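Local coordinates for protein novel antigen receptor (Ginglymostoma cirratum, PDB 4Q97) that forms the first constant domain of a shark heavy-chain-only antibody, the IgNAR class, which probably serves antigen recognition in adaptive immunity, at residues 63-66 against 67-71. Numbering follows the deposited sequence.
Sequences PVKT and SSNDF
Three hydrogen bonds, all involving Thr66, close the tight reversal between residues 63-66 and 67-71. Thr66 N donates to Asp70 O at 2.8 Å, with an N-H...O angle of 146°; the donor stands above the carbonyl plane rather than on a lone pair. The side chain of Thr66 adds a straighter bond, at 160°: chi1 of 80° folds OG1 back over the backbone of its own residue, where it accepts from Ser68 N at 3.0 Å. That geometry is an ST turn. A third bond, Asn69 N to Thr66 O, is weak at 3.4 Å but agrees with the type I turn from Thr66 to Asn69. Asn69 then adopts the left-handed conformation, as the bulge residue that brings Asp70 O round to Thr66 N.

CA-H...O contacts extend the pairing: Phe71 CA approaches Val64 O at 3.1 Å, and Lys65 CA approaches Asp70 O, which thus receives both a C-H and the Thr66 N-H. Lys65 and Phe71 form an antiparallel non-hydrogen-bonded pair, their side chains on the same face of the sheet.

Apolar and side-by-side contacts are looser. Pro63 CB lies obliquely off the Phe71 ring, 4.2 Å from Phe71 CD1, and Tyr38 borders both residues. The extended Lys65 chain runs alongside Asn69, bringing CE to 3.8 Å from ND2. On the turn, Ser67 OG hydrogen-bonds Lys78 NZ of the second subunit.

Together these make a 3:5 beta hairpin, a type I turn plus G1 bulge with Asn69 in the position glycine usually takes, joining strand 58-65, outermost in this chain's four-stranded sheet, to strand 71-80 of an immunoglobulin C1-set domain.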
loop_
_atom_site.group_PDB
_atom_site.type_symbol
_atom_site.label_atom_id
_atom_site.label_comp_id
_atom_site.label_asym_id
_atom_site.label_seq_id
_atom_site.Cartn_x
_atom_site.Cartn_y
_atom_site.Cartn_z
ATOM N N PRO A 63 -5.483 10.246 -0.560
ATOM C CA PRO A 63 -5.997 9.508 0.589
ATOM C C PRO A 63 -7.454 9.088 0.419
ATOM O O PRO A 63 -8.224 9.775 -0.252
ATOM C CB PRO A 63 -5.883 10.524 1.722
ATOM C CG PRO A 63 -6.091 11.836 1.044
ATOM C CD PRO A 63 -5.426 11.699 -0.298
ATOM N N VAL A 64 -7.816 7.963 1.025
ATOM C CA VAL A 64 -9.210 7.549 1.087
ATOM C C VAL A 64 -9.755 7.679 2.500
ATOM O O VAL A 64 -9.015 7.591 3.487
ATOM C CB VAL A 64 -9.439 6.107 0.588
ATOM C CG1 VAL A 64 -9.358 6.051 -0.927
ATOM C CG2 VAL A 64 -8.459 5.135 1.235
ATOM N N LYS A 65 -11.063 7.885 2.568
ATOM C CA LYS A 65 -11.791 7.980 3.815
ATOM C C LYS A 65 -12.282 6.582 4.176
ATOM O O LYS A 65 -13.124 6.018 3.472
ATOM C CB LYS A 65 -12.979 8.924 3.618
ATOM C CG LYS A 65 -13.569 9.514 4.882
ATOM C CD LYS A 65 -14.695 10.466 4.512
ATOM C CE LYS A 65 -14.837 11.592 5.517
ATOM N NZ LYS A 65 -16.108 12.336 5.298
ATOM N N THR A 66 -11.753 6.021 5.263
ATOM C CA THR A 66 -12.179 4.693 5.726
ATOM C C THR A 66 -13.560 4.761 6.396
ATOM O O THR A 66 -14.157 5.837 6.510
ATOM C CB THR A 66 -11.159 4.042 6.698
ATOM O OG1 THR A 66 -11.324 4.581 8.019
ATOM C CG2 THR A 66 -9.725 4.257 6.231
ATOM N N SER A 67 -14.053 3.604 6.834
ATOM C CA SER A 67 -15.308 3.506 7.577
ATOM C C SER A 67 -15.237 4.142 8.968
ATOM O O SER A 67 -16.258 4.297 9.635
ATOM C CB SER A 67 -15.720 2.040 7.705
ATOM O OG SER A 67 -14.651 1.263 8.221
ATOM N N SER A 68 -14.033 4.511 9.400
ATOM C CA SER A 68 -13.834 5.096 10.726
ATOM C C SER A 68 -13.837 6.624 10.738
ATOM O O SER A 68 -13.518 7.229 11.761
ATOM C CB SER A 68 -12.525 4.585 11.338
ATOM O OG SER A 68 -12.694 3.301 11.900
ATOM N N ASN A 69 -14.226 7.243 9.623
ATOM C CA ASN A 69 -13.996 8.680 9.398
ATOM C C ASN A 69 -12.514 8.971 9.599
ATOM O O ASN A 69 -12.102 9.859 10.356
ATOM C CB ASN A 69 -14.910 9.571 10.252
ATOM C CG ASN A 69 -16.276 9.786 9.620
ATOM O OD1 ASN A 69 -17.238 10.139 10.304
ATOM N ND2 ASN A 69 -16.370 9.574 8.307
ATOM N N ASP A 70 -11.739 8.155 8.896
ATOM C CA ASP A 70 -10.296 8.121 8.928
ATOM C C ASP A 70 -9.781 8.344 7.532
ATOM O O ASP A 70 -10.524 8.217 6.553
ATOM C CB ASP A 70 -9.839 6.727 9.340
ATOM C CG ASP A 70 -9.289 6.683 10.719
ATOM O OD1 ASP A 70 -8.909 7.754 11.238
ATOM O OD2 ASP A 70 -9.217 5.571 11.275
ATOM N N PHE A 71 -8.492 8.645 7.443
ATOM C CA PHE A 71 -7.821 8.678 6.167
ATOM C C PHE A 71 -6.701 7.653 6.141
ATOM O O PHE A 71 -5.954 7.502 7.110
ATOM C CB PHE A 71 -7.279 10.076 5.873
ATOM C CG PHE A 71 -8.349 11.111 5.667
ATOM C CD1 PHE A 71 -8.957 11.270 4.424
ATOM C CD2 PHE A 71 -8.746 11.936 6.717
ATOM C CE1 PHE A 71 -9.939 12.227 4.233
ATOM C CE2 PHE A 71 -9.725 12.897 6.532
ATOM C CZ PHE A 71 -10.326 13.041 5.287
#